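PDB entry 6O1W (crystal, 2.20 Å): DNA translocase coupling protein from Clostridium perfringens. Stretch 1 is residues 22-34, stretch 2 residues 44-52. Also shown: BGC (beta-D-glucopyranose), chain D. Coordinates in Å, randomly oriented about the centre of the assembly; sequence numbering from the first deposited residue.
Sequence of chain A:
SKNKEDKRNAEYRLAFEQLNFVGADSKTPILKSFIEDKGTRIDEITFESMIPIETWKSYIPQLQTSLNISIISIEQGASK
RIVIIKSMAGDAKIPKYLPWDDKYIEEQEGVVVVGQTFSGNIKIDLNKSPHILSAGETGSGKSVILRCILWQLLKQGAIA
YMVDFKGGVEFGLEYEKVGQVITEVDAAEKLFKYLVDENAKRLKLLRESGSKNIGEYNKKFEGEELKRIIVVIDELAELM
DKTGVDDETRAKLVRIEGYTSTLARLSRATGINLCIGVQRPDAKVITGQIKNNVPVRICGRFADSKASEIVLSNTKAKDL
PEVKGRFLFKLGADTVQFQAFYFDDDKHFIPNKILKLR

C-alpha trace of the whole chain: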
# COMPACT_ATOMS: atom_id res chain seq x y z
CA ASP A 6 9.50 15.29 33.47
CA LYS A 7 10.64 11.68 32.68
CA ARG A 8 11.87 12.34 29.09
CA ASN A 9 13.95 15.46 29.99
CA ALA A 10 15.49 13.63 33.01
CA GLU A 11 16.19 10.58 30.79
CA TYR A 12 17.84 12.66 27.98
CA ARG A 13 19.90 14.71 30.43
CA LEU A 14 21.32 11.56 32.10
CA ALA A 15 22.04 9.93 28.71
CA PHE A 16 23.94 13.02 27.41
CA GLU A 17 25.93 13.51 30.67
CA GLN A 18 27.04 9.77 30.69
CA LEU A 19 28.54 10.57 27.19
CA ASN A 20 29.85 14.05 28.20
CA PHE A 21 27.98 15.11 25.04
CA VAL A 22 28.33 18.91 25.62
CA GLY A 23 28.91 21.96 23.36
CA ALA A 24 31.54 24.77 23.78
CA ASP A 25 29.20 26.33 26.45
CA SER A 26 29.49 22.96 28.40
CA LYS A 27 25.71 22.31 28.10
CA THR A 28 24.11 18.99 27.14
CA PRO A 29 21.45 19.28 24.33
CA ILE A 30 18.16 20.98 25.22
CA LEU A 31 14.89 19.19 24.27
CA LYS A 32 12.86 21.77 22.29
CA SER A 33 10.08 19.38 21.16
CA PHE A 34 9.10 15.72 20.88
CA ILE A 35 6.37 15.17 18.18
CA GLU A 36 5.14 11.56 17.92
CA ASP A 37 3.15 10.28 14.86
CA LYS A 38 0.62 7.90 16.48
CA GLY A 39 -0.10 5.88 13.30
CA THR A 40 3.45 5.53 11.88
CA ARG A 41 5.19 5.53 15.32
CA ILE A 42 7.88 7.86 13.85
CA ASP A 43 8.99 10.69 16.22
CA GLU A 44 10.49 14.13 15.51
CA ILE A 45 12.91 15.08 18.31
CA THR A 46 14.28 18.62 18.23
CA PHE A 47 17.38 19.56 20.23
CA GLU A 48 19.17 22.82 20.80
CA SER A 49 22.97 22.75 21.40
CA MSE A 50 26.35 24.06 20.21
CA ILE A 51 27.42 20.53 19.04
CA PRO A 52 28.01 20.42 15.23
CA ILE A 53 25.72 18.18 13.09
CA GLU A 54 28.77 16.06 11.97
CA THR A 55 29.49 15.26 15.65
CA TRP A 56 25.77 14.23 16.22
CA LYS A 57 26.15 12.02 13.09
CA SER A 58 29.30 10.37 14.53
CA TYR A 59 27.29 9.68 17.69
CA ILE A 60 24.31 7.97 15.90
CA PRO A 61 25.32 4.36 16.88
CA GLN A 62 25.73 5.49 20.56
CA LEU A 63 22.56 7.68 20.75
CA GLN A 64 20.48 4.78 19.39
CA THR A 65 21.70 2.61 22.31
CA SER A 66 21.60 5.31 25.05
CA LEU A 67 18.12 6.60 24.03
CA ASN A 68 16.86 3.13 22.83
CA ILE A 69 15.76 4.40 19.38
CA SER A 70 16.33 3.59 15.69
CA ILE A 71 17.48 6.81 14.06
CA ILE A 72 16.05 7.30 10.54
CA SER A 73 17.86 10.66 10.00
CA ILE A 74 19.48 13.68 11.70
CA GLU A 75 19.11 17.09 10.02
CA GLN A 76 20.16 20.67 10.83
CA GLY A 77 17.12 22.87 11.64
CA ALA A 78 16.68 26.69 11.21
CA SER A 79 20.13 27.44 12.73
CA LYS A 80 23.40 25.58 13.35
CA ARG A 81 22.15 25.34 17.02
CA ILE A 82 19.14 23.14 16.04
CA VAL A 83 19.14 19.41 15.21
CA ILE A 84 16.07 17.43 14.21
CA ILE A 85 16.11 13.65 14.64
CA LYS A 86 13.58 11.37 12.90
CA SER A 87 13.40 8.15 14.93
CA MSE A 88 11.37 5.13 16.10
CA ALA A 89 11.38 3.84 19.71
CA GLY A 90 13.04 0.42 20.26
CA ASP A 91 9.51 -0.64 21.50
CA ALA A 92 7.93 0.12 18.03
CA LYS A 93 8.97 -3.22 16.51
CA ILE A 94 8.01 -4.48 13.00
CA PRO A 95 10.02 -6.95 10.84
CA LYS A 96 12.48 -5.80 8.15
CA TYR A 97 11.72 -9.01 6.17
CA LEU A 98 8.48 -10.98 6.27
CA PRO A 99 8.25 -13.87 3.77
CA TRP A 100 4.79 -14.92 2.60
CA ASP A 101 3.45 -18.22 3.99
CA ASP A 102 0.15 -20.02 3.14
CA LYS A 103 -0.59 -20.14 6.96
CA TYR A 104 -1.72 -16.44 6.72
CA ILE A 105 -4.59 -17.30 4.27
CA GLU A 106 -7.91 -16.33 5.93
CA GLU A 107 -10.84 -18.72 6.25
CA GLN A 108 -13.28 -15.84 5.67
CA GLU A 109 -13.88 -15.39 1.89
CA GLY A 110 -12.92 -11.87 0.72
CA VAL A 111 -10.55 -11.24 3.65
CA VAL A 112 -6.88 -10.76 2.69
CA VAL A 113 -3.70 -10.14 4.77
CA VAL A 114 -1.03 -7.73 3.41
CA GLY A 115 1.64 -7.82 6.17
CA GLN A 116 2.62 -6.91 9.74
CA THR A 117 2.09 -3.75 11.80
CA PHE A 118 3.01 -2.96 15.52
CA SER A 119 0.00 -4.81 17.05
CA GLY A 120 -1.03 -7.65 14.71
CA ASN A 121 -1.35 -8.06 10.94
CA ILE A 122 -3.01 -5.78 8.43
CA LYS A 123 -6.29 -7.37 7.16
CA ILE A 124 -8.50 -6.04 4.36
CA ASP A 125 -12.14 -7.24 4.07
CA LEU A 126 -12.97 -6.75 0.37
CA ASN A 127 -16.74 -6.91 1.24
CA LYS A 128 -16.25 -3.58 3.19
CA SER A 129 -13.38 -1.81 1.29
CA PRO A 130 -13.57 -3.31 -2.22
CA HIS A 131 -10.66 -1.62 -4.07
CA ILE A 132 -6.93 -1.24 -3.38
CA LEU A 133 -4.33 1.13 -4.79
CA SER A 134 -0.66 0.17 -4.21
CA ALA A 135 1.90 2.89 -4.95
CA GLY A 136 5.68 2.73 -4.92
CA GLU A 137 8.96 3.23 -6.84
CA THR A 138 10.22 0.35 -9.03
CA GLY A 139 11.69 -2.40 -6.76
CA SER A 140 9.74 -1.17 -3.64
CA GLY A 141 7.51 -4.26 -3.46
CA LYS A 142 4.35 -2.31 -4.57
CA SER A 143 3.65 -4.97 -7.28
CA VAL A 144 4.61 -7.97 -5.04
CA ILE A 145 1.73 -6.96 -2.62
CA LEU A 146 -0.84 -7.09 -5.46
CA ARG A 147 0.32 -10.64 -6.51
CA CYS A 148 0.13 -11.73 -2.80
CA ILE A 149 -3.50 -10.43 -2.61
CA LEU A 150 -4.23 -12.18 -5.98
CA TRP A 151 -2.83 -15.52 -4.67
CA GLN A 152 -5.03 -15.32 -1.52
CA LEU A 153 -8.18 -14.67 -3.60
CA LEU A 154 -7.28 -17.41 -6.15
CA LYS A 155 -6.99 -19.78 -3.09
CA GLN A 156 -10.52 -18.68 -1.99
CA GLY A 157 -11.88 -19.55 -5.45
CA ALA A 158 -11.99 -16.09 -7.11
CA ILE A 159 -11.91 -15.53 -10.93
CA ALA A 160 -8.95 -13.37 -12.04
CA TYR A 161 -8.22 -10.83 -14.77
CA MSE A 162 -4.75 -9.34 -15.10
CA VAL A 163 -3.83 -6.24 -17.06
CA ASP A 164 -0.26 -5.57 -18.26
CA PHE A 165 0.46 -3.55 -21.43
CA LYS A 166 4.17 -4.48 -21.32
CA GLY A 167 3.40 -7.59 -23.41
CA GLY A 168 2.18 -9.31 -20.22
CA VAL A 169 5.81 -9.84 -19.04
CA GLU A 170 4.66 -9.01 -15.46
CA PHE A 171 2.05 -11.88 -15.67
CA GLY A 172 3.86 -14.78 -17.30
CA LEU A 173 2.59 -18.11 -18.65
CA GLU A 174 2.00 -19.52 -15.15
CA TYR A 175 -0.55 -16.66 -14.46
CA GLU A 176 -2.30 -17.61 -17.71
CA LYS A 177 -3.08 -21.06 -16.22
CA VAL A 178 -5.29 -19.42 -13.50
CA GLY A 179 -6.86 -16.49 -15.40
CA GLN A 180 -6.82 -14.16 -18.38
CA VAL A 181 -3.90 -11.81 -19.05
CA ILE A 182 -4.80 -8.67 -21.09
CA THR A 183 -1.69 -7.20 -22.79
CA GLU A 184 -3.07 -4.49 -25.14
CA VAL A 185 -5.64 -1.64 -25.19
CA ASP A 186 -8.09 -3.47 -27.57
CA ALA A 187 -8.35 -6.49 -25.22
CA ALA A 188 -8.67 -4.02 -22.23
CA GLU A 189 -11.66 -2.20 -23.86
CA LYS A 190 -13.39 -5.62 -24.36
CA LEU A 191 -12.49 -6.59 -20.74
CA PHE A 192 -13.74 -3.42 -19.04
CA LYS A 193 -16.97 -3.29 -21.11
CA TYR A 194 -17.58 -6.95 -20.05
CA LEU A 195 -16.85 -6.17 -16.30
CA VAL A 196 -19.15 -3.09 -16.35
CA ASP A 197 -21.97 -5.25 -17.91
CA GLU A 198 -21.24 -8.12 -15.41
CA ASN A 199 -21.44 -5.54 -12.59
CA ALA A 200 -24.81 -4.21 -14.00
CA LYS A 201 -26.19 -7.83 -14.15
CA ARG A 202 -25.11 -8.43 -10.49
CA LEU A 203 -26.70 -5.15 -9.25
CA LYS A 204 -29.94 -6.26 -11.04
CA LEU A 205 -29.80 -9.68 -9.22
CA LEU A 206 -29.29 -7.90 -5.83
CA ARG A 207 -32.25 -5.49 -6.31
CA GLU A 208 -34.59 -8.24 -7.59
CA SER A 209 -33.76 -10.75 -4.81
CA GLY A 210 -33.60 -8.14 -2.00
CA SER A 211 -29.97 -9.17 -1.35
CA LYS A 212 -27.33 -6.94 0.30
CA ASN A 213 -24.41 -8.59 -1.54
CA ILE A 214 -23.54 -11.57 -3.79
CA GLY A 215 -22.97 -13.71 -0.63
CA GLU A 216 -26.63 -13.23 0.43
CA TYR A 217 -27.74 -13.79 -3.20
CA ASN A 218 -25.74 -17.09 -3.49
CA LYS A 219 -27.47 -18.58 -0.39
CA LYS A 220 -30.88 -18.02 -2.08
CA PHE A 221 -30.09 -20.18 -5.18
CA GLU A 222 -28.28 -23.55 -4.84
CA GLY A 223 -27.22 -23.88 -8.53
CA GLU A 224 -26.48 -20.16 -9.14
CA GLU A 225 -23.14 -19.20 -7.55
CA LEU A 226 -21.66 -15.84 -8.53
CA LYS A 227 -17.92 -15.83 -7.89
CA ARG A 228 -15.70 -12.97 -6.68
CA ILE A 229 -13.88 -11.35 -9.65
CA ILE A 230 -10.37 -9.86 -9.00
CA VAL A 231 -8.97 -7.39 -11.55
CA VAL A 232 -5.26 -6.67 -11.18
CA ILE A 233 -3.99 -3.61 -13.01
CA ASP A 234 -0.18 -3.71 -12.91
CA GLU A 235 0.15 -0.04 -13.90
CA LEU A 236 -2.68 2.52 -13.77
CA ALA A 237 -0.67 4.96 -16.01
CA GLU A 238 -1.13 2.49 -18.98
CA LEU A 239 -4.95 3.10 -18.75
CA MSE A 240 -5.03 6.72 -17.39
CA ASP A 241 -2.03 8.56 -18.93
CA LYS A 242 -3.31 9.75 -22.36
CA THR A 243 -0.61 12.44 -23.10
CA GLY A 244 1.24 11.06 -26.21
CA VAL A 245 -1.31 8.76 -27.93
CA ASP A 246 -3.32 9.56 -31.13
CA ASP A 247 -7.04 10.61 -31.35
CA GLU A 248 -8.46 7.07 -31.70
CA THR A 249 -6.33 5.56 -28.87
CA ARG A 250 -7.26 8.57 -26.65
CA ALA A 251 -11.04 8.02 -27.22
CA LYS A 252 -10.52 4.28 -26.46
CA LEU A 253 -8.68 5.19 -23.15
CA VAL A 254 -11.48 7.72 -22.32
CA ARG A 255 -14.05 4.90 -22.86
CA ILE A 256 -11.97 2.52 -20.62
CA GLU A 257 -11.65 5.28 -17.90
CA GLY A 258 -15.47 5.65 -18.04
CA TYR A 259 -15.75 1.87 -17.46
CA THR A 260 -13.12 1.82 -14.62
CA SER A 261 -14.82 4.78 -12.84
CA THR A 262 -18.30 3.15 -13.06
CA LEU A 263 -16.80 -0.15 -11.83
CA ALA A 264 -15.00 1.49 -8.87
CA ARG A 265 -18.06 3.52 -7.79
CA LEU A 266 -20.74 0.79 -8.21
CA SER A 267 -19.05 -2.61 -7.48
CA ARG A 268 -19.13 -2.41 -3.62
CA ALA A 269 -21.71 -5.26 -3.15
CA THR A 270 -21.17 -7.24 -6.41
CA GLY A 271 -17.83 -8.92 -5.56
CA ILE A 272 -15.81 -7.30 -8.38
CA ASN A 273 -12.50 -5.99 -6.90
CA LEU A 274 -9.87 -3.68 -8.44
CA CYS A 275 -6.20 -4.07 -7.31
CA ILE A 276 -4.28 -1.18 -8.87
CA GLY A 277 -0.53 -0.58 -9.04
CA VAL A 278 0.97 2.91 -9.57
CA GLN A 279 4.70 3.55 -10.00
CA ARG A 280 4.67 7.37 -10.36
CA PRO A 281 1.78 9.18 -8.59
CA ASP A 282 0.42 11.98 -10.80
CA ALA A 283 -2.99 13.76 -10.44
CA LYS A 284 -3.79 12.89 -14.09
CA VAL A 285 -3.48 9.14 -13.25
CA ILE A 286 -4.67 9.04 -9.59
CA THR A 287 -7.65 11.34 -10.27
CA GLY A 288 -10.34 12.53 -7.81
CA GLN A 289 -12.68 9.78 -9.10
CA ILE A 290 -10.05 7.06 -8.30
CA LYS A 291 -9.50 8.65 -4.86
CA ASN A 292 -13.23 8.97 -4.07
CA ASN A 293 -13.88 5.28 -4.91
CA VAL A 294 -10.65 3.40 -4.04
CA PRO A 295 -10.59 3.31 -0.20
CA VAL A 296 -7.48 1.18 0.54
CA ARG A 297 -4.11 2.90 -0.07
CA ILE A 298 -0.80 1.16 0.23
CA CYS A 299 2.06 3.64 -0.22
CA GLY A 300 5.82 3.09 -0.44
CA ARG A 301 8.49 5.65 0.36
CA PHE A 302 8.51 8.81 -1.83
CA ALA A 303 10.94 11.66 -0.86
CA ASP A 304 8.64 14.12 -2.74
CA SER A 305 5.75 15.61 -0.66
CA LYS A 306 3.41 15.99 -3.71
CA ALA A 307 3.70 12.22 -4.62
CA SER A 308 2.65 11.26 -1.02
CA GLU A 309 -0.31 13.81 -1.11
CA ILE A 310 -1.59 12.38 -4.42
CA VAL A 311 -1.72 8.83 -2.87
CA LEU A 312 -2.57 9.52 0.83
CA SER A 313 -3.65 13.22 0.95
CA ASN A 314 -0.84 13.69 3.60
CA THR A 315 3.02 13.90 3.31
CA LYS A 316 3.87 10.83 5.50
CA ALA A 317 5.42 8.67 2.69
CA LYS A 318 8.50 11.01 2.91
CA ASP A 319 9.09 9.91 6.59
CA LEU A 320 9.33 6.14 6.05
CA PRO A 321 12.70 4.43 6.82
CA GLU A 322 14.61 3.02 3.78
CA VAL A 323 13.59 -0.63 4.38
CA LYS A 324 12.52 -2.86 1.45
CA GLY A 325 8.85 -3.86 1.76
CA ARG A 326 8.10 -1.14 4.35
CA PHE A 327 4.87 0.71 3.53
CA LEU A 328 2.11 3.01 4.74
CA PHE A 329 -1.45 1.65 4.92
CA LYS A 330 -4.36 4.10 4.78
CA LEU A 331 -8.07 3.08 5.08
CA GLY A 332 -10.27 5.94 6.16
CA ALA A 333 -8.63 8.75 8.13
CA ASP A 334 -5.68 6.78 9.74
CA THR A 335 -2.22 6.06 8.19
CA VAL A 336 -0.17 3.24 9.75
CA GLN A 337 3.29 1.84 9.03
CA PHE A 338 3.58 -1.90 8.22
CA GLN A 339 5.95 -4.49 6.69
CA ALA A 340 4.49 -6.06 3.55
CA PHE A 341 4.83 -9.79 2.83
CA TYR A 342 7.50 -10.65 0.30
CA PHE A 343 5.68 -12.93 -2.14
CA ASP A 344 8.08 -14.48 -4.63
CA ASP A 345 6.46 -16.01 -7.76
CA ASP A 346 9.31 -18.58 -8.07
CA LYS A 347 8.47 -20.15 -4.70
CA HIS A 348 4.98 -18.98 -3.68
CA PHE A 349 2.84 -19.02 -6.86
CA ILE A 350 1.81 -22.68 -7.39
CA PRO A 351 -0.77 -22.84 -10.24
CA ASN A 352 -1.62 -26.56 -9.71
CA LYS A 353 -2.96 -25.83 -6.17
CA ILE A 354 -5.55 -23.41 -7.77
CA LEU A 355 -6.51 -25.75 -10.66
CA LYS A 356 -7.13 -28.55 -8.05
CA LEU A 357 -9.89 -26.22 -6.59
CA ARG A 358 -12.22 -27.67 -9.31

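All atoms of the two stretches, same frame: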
# COMPACT_ATOMS: atom_id res chain seq x y z
N VAL A 22 28.53 17.47 25.34
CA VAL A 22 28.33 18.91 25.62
C VAL A 22 28.97 19.80 24.55
O VAL A 22 29.99 19.41 23.98
CB VAL A 22 28.83 19.32 27.05
CG1 VAL A 22 28.09 18.56 28.15
CG2 VAL A 22 30.34 19.15 27.19
N GLY A 23 28.39 20.98 24.31
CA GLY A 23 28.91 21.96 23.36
C GLY A 23 30.00 22.81 23.99
O GLY A 23 30.37 22.57 25.15
N ALA A 24 30.49 23.85 23.27
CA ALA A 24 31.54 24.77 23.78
C ALA A 24 31.13 25.49 25.07
O ALA A 24 31.99 25.81 25.89
CB ALA A 24 31.91 25.80 22.72
N ASP A 25 29.81 25.71 25.26
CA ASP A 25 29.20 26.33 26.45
C ASP A 25 29.06 25.33 27.62
O ASP A 25 28.51 25.70 28.66
CB ASP A 25 27.82 26.91 26.09
CG ASP A 25 26.82 25.92 25.48
OD1 ASP A 25 27.16 24.71 25.35
OD2 ASP A 25 25.70 26.35 25.12
N SER A 26 29.53 24.08 27.44
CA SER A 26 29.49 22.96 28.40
C SER A 26 28.05 22.48 28.73
O SER A 26 27.84 21.80 29.74
CB SER A 26 30.28 23.29 29.67
OG SER A 26 31.66 23.46 29.37
N LYS A 27 27.08 22.77 27.86
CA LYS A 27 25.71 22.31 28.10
C LYS A 27 25.39 21.08 27.27
O LYS A 27 25.84 20.96 26.13
CB LYS A 27 24.70 23.42 27.84
CG LYS A 27 24.82 24.55 28.85
CD LYS A 27 23.75 25.61 28.70
CE LYS A 27 24.00 26.77 29.63
NZ LYS A 27 23.88 26.38 31.06
N THR A 28 24.58 20.18 27.85
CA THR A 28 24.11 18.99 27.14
C THR A 28 22.92 19.49 26.28
O THR A 28 22.35 20.53 26.60
CB THR A 28 23.63 17.90 28.10
OG1 THR A 28 22.62 18.44 28.95
CG2 THR A 28 24.74 17.26 28.89
N PRO A 29 22.55 18.79 25.18
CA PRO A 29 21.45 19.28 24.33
C PRO A 29 20.15 19.52 25.09
O PRO A 29 19.85 18.83 26.07
CB PRO A 29 21.30 18.17 23.30
CG PRO A 29 22.69 17.59 23.21
CD PRO A 29 23.17 17.58 24.61
N ILE A 30 19.43 20.55 24.66
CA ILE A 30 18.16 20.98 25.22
C ILE A 30 17.02 20.43 24.36
O ILE A 30 16.94 20.77 23.18
CB ILE A 30 18.10 22.54 25.24
CG1 ILE A 30 19.31 23.19 25.99
CG2 ILE A 30 16.76 23.07 25.78
CD1 ILE A 30 19.49 22.80 27.48
N LEU A 31 16.08 19.66 24.96
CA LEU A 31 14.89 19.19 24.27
C LEU A 31 13.97 20.38 24.00
O LEU A 31 13.51 21.04 24.94
CB LEU A 31 14.14 18.13 25.10
CG LEU A 31 12.85 17.58 24.45
CD1 LEU A 31 13.16 16.71 23.26
CD2 LEU A 31 12.00 16.83 25.46
N LYS A 32 13.73 20.68 22.70
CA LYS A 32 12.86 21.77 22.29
C LYS A 32 11.46 21.24 22.05
O LYS A 32 10.49 21.91 22.41
CB LYS A 32 13.39 22.48 21.03
CG LYS A 32 14.72 23.22 21.23
CD LYS A 32 14.74 24.24 22.41
CE LYS A 32 13.97 25.51 22.12
NZ LYS A 32 14.63 26.38 21.11
N SER A 33 11.36 20.04 21.45
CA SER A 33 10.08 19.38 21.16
C SER A 33 10.24 17.91 20.80
O SER A 33 11.23 17.50 20.20
CB SER A 33 9.32 20.10 20.05
OG SER A 33 10.05 20.19 18.84
N PHE A 34 9.22 17.14 21.17
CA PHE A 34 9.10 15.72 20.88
C PHE A 34 7.70 15.56 20.27
O PHE A 34 6.70 15.72 20.99
CB PHE A 34 9.23 14.91 22.19
CG PHE A 34 9.30 13.42 21.97
CD1 PHE A 34 8.15 12.68 21.73
CD2 PHE A 34 10.52 12.76 21.97
CE1 PHE A 34 8.22 11.31 21.49
CE2 PHE A 34 10.59 11.39 21.73
CZ PHE A 34 9.43 10.67 21.52
N GLU A 44 9.67 13.00 15.92
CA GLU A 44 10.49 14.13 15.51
C GLU A 44 10.99 14.75 16.83
O GLU A 44 10.19 15.26 17.63
CB GLU A 44 9.68 15.13 14.68
CG GLU A 44 10.51 16.26 14.09
CD GLU A 44 9.70 17.48 13.69
OE1 GLU A 44 9.23 18.21 14.59
OE2 GLU A 44 9.54 17.70 12.47
N ILE A 45 12.30 14.58 17.10
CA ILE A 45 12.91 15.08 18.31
C ILE A 45 13.81 16.24 17.95
O ILE A 45 14.73 16.08 17.14
CB ILE A 45 13.65 14.01 19.14
CG1 ILE A 45 12.91 12.64 19.12
CG2 ILE A 45 13.84 14.50 20.58
CD1 ILE A 45 13.85 11.43 19.54
N THR A 46 13.52 17.41 18.53
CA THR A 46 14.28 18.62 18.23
C THR A 46 15.11 18.99 19.43
O THR A 46 14.58 19.13 20.53
CB THR A 46 13.31 19.74 17.80
OG1 THR A 46 12.49 19.24 16.76
CG2 THR A 46 14.03 20.99 17.34
N PHE A 47 16.42 19.18 19.20
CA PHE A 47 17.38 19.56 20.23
C PHE A 47 18.08 20.84 19.88
O PHE A 47 18.41 21.10 18.72
CB PHE A 47 18.43 18.45 20.44
CG PHE A 47 17.94 17.20 21.13
CD1 PHE A 47 17.69 17.19 22.51
CD2 PHE A 47 17.78 16.02 20.43
CE1 PHE A 47 17.27 16.03 23.15
CE2 PHE A 47 17.37 14.85 21.07
CZ PHE A 47 17.10 14.87 22.42
N GLU A 48 18.38 21.62 20.92
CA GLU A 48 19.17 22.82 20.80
C GLU A 48 20.49 22.62 21.53
O GLU A 48 20.49 22.24 22.71
CB GLU A 48 18.44 24.04 21.32
CG GLU A 48 19.14 25.32 20.89
CD GLU A 48 18.66 26.59 21.55
OE1 GLU A 48 17.67 26.54 22.31
OE2 GLU A 48 19.29 27.65 21.31
N SER A 49 21.61 22.88 20.84
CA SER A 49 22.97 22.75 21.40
C SER A 49 24.02 23.42 20.49
O SER A 49 23.72 23.76 19.35
CB SER A 49 23.35 21.28 21.57
OG SER A 49 23.57 20.69 20.31
N MSE A 50 25.24 23.52 20.97
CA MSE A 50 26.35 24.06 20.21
C MSE A 50 27.18 22.93 19.58
O MSE A 50 28.26 23.21 19.05
CB MSE A 50 27.23 24.93 21.12
CG MSE A 50 26.63 26.29 21.42
SE MSE A 50 27.93 27.37 22.38
CE MSE A 50 29.23 27.73 20.89
N ILE A 51 26.69 21.67 19.60
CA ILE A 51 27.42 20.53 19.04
C ILE A 51 27.16 20.46 17.53
O ILE A 51 26.00 20.39 17.12
CB ILE A 51 27.13 19.20 19.78
CG1 ILE A 51 27.39 19.34 21.30
CG2 ILE A 51 27.93 18.04 19.19
CD1 ILE A 51 26.70 18.34 22.16
N PRO A 52 28.23 20.47 16.69
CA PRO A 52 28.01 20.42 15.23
C PRO A 52 27.29 19.14 14.76
O PRO A 52 27.41 18.08 15.38
CB PRO A 52 29.42 20.57 14.64
CG PRO A 52 30.38 20.33 15.76
CD PRO A 52 29.67 20.56 17.04
C2 BGC D . 6.71 14.96 9.72
C3 BGC D . 5.25 14.60 9.99
C4 BGC D . 5.12 13.71 11.21
C5 BGC D . 5.86 14.33 12.40
C6 BGC D . 5.91 13.43 13.62
C1 BGC D . 7.37 15.52 10.98
O1 BGC D . 8.72 15.71 10.72
O2 BGC D . 6.82 15.93 8.69
O3 BGC D . 4.71 13.93 8.85
O4 BGC D . 3.76 13.47 11.54
O5 BGC D . 7.22 14.59 12.05
O6 BGC D . 6.72 12.28 13.38
O HOH W 1 22.60 22.63 24.87
O HOH W 2 10.10 18.08 17.15

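What joins the two backbones? Strand 30-34 runs antiparallel to strand 44-48, and the pair is laced by reciprocal hydrogen bonds at Ile30-Glu48 and at Ser33-Thr46, the second with one weak member. Ile30 N donates to Glu48 O and Glu48 N to Ile30 O, each at 2.8 Å; farther along, Thr46 N donates to Ser33 O, also at 2.8 Å. Between them a beta bulge shifts the register by one. Thr46 O accepts from Lys32 N at 2.8 Å and, through a weak bond, from Ser33 N at 3.5 Å, so one carbonyl serves two successive amides and the extra residue is absorbed without losing the ladder.

Which side chains fill the apolar face? Leu31, Phe34, Ile45 and Phe47 share it. Leu31, with chi1 t, brings its end nearer the partner strand, where CD1 lies 3.5 Å from Ile45 CG2 and 4.2 Å from Phe47 CE1; one methyl of its branched end thus touches both a beta-branched chain and a ring. Ile45 also meets the Phe34 ring, its CG1 3.7 Å from Phe34 CE2. Next to the strand, Pro29 sets its compact ring against Phe47, with Pro29 CB 3.8 Å from Phe47 CD1. Ile45, Phe47 and Pro29 are all buried, as suits groups with nothing polar to offer beyond their backbones.

How is the other face arranged? Here Ser33, Thr46 and Glu48 are joined by one apolar chain, Ile30, whose CB lies 4.2 Å from Glu48 CB. Ser33 and Thr46 sit side by side, and water 2 bridges them, 2.7 Å from both Ser33 OG and Thr46 OG1; their short side chains leave room for it. Lys32, at the bulge, points toward the other strand and folds its chain through four m rotamers, its CB 4.0 Å from Thr46 CG2. Its amine reaches the extended Glu48 in a salt bridge, Lys32 NZ to Glu48 OE1 at 3.3 Å.

What fits into the turn beyond the strands? Gly23 begins a type I turn ending at Ser26, and its missing side chain makes the hollow that Met50 fills: an ideal CB on Gly23 would fall 2.8 Å from Met50 CB, a clash. The long selenomethionine continues along the turn, with Met50 CE 3.8 Å from Ala24 CB and Met50 SE 3.6 Å from Asp25 CG. Ile51 swings its end inward, placing CG1 3.6 Å from Gly23 N and CD1 4.2 Å from Pro29 CG, so this buried chain plugs the space between turn and proline. Water 1 closes a polar gap nearby, donating to Thr28 O at 2.7 Å and Glu48 O at 3.0 Å.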